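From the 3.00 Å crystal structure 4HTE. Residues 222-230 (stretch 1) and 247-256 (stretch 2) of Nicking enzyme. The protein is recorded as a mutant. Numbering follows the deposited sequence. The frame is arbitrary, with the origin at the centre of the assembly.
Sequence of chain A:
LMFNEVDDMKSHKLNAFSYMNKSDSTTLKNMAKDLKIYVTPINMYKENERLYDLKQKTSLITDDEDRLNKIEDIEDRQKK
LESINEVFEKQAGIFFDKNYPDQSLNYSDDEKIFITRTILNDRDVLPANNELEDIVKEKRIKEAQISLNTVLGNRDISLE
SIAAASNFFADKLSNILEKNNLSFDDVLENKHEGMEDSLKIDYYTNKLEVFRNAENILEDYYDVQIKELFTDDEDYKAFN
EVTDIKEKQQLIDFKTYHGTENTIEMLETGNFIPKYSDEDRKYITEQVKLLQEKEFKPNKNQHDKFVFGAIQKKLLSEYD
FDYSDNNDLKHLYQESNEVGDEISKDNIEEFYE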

# COMPACT_ATOMS: atom_id res chain seq x y z
N TYR A 222 -2.60 6.05 5.35
CA TYR A 222 -3.86 6.06 6.09
C TYR A 222 -4.26 7.50 6.38
O TYR A 222 -5.37 7.92 6.06
CB TYR A 222 -3.73 5.27 7.40
CG TYR A 222 -3.77 3.76 7.25
CD1 TYR A 222 -3.80 3.16 5.99
CD2 TYR A 222 -3.78 2.94 8.37
CE1 TYR A 222 -3.84 1.78 5.86
CE2 TYR A 222 -3.82 1.56 8.24
CZ TYR A 222 -3.84 0.99 6.99
OH TYR A 222 -3.88 -0.39 6.88
N ASP A 223 -3.33 8.25 6.98
CA ASP A 223 -3.58 9.63 7.37
C ASP A 223 -4.34 10.40 6.30
O ASP A 223 -5.30 11.12 6.59
CB ASP A 223 -2.26 10.34 7.68
CG ASP A 223 -1.67 9.92 9.02
OD1 ASP A 223 -2.45 9.55 9.92
OD2 ASP A 223 -0.43 9.97 9.16
N VAL A 224 -3.90 10.26 5.05
CA VAL A 224 -4.52 10.97 3.94
C VAL A 224 -5.96 10.51 3.73
O VAL A 224 -6.84 11.32 3.45
CB VAL A 224 -3.72 10.79 2.62
CG1 VAL A 224 -3.69 9.33 2.20
CG2 VAL A 224 -4.30 11.65 1.51
N GLN A 225 -6.19 9.21 3.89
CA GLN A 225 -7.53 8.66 3.75
C GLN A 225 -8.44 9.13 4.88
O GLN A 225 -9.57 9.57 4.64
CB GLN A 225 -7.48 7.13 3.74
CG GLN A 225 -6.84 6.52 2.51
CD GLN A 225 -6.81 5.00 2.55
OE1 GLN A 225 -5.76 4.38 2.41
NE2 GLN A 225 -7.97 4.40 2.76
N ILE A 226 -7.93 9.05 6.10
CA ILE A 226 -8.73 9.35 7.28
C ILE A 226 -9.11 10.83 7.31
O ILE A 226 -10.12 11.21 7.90
CB ILE A 226 -7.98 8.98 8.58
CG1 ILE A 226 -7.61 7.49 8.56
CG2 ILE A 226 -8.82 9.30 9.81
CD1 ILE A 226 -6.89 7.00 9.80
N LYS A 227 -8.31 11.66 6.66
CA LYS A 227 -8.60 13.09 6.58
C LYS A 227 -9.95 13.32 5.90
O LYS A 227 -10.67 14.25 6.24
CB LYS A 227 -7.50 13.82 5.81
N GLU A 228 -10.28 12.46 4.94
CA GLU A 228 -11.54 12.58 4.20
C GLU A 228 -12.74 12.08 5.00
O GLU A 228 -13.88 12.26 4.59
CB GLU A 228 -11.46 11.81 2.88
CG GLU A 228 -10.51 12.42 1.87
CD GLU A 228 -10.38 11.59 0.61
OE1 GLU A 228 -10.06 10.39 0.72
OE2 GLU A 228 -10.61 12.14 -0.49
N LEU A 229 -12.48 11.45 6.14
CA LEU A 229 -13.55 10.92 6.97
C LEU A 229 -14.09 11.98 7.93
O LEU A 229 -15.24 11.90 8.36
CB LEU A 229 -13.07 9.70 7.77
CG LEU A 229 -12.81 8.42 6.98
CD1 LEU A 229 -12.34 7.32 7.92
CD2 LEU A 229 -14.05 7.98 6.22
N PHE A 230 -13.26 12.96 8.25
CA PHE A 230 -13.65 14.02 9.17
C PHE A 230 -14.08 15.29 8.44
O PHE A 230 -13.30 15.88 7.68
CB PHE A 230 -12.50 14.34 10.13
CG PHE A 230 -12.22 13.25 11.12
CD1 PHE A 230 -12.96 13.15 12.29
CD2 PHE A 230 -11.22 12.33 10.89
CE1 PHE A 230 -12.70 12.15 13.21
CE2 PHE A 230 -10.95 11.33 11.81
CZ PHE A 230 -11.70 11.24 12.97
N GLU A 247 -4.65 1.80 16.17
CA GLU A 247 -5.97 2.40 16.27
C GLU A 247 -6.44 2.91 14.91
O GLU A 247 -7.63 2.83 14.59
CB GLU A 247 -5.96 3.54 17.29
N LYS A 248 -5.51 3.45 14.13
CA LYS A 248 -5.83 3.96 12.80
C LYS A 248 -6.28 2.84 11.86
O LYS A 248 -7.21 3.02 11.08
CB LYS A 248 -4.64 4.71 12.21
CG LYS A 248 -4.36 6.06 12.87
CD LYS A 248 -3.13 6.74 12.27
CE LYS A 248 -2.82 8.04 12.99
NZ LYS A 248 -1.66 8.76 12.38
N GLN A 249 -5.61 1.70 11.94
CA GLN A 249 -5.97 0.54 11.13
C GLN A 249 -7.40 0.10 11.42
O GLN A 249 -8.18 -0.16 10.51
CB GLN A 249 -5.01 -0.62 11.39
CG GLN A 249 -5.37 -1.90 10.66
CD GLN A 249 -4.85 -1.93 9.24
OE1 GLN A 249 -3.70 -2.30 9.00
NE2 GLN A 249 -5.69 -1.54 8.28
N GLN A 250 -7.73 0.02 12.71
CA GLN A 250 -9.06 -0.39 13.13
C GLN A 250 -10.13 0.48 12.50
O GLN A 250 -11.24 0.01 12.23
CB GLN A 250 -9.17 -0.34 14.66
CG GLN A 250 -8.27 -1.32 15.38
CD GLN A 250 -8.43 -1.27 16.88
OE1 GLN A 250 -9.12 -0.40 17.41
NE2 GLN A 250 -7.79 -2.19 17.58
N LEU A 251 -9.81 1.75 12.26
CA LEU A 251 -10.74 2.66 11.61
C LEU A 251 -10.87 2.31 10.13
O LEU A 251 -11.97 2.19 9.61
CB LEU A 251 -10.28 4.11 11.76
CG LEU A 251 -11.22 5.14 11.11
CD1 LEU A 251 -12.54 5.21 11.86
CD2 LEU A 251 -10.56 6.50 11.04
N ILE A 252 -9.73 2.15 9.46
CA ILE A 252 -9.74 1.79 8.05
C ILE A 252 -10.58 0.53 7.86
O ILE A 252 -11.48 0.50 7.03
CB ILE A 252 -8.32 1.52 7.52
CG1 ILE A 252 -7.47 2.79 7.62
CG2 ILE A 252 -8.37 1.04 6.09
CD1 ILE A 252 -8.03 3.97 6.84
N ASP A 253 -10.28 -0.49 8.65
CA ASP A 253 -11.05 -1.73 8.61
C ASP A 253 -12.53 -1.43 8.84
O ASP A 253 -13.40 -1.95 8.13
CB ASP A 253 -10.55 -2.71 9.67
CG ASP A 253 -9.21 -3.31 9.32
OD1 ASP A 253 -8.93 -3.47 8.11
OD2 ASP A 253 -8.44 -3.64 10.25
N PHE A 254 -12.81 -0.59 9.83
CA PHE A 254 -14.18 -0.21 10.14
C PHE A 254 -14.81 0.54 8.97
O PHE A 254 -16.01 0.42 8.73
CB PHE A 254 -14.21 0.66 11.40
CG PHE A 254 -15.60 0.99 11.87
CD1 PHE A 254 -16.26 2.10 11.36
CD2 PHE A 254 -16.24 0.21 12.81
CE1 PHE A 254 -17.54 2.41 11.78
CE2 PHE A 254 -17.51 0.52 13.24
CZ PHE A 254 -18.17 1.62 12.72
N LYS A 255 -14.00 1.30 8.25
CA LYS A 255 -14.49 2.08 7.12
C LYS A 255 -14.92 1.16 5.98
O LYS A 255 -16.01 1.31 5.42
CB LYS A 255 -13.41 3.03 6.63
CG LYS A 255 -13.84 3.94 5.49
CD LYS A 255 -12.67 4.32 4.60
CE LYS A 255 -12.23 3.17 3.70
NZ LYS A 255 -13.23 2.88 2.62
N THR A 256 -14.06 0.21 5.65
CA THR A 256 -14.29 -0.68 4.51
C THR A 256 -15.49 -1.60 4.74
O THR A 256 -15.98 -2.22 3.80
CB THR A 256 -13.05 -1.55 4.20
OG1 THR A 256 -12.78 -2.43 5.31
CG2 THR A 256 -11.83 -0.68 3.92

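Residues 247-256 lie within a longer helix, and residues 222-227 belong to another that begins upstream. The two axes cross at 53° and come no nearer than 10.7 Å, a separation wide enough for full-length side chains to fill the space between the backbones. The CA atoms of Tyr222 and Lys248 are 7.3 Å apart, while those of Leu229 and Lys255 are 8.9 Å apart. Together the two stretches bury 544 Å².

Glu247, modelled only to CB, makes no contact, so the interface begins at Lys248. Its CA-CB bond points toward stretch 1, and the side chain is extended, with chi1 in m and the remaining chi angles in t. The aliphatic part runs past Ile226, whose CD1 lies 4.0 Å from Lys248 CB, and the ammonium group reaches Asp223, where Lys248 NZ stands 2.7 Å from Asp223 OD1 in a salt bridge. The CA-CB bond of Asp223 points away from stretch 2, but its carboxylate comes nearer, and the long reach of the lysine closes the gap. Charge pairing at the tip thus accompanies apolar packing along the stem.

Gln249 starts sideways, and its t, p conformation brings the terminal amide to the phenol of Tyr222. Gln249 NE2 donates a weak hydrogen bond to Tyr222 OH; the 2.6 Å separation is short, but the angle at the hydrogen, 117°, is far from linear. Gln250 points away and takes no part.

One turn beyond Glu247, Leu251 turns toward stretch 1 and supplies a methyl group to two partners: Leu251 CD2 is 3.5 Å from Ile226 CG2 and 3.7 Å from Leu229 CD1. These contacts join Ile226 and Leu229, three residues apart on stretch 1, in one apolar patch.

Ile252 extends that patch to Tyr222. Its CG1 sits over one face of the aromatic ring, 3.7 Å from the centroid of Tyr222 and only 9° off the ring normal, the geometry of a CH-pi contact in which a C-H group meets the electron-rich pi cloud. Farther along the same side chain, Ile252 CD1 packs 3.9 Å from Ile226 CG1. Both partners are buried, as expected for such hydrocarbon surfaces.

Asp253 and Phe254 make no contact with stretch 1. The last contact is made by Lys255, which uses its aliphatic portion: Lys255 CG lies 4.1 Å from Leu229 CD2. Thr256 remains outside the interface, and its OG1 instead donates a hydrogen bond to Asp253 O, 2.9 Å away within its own helix.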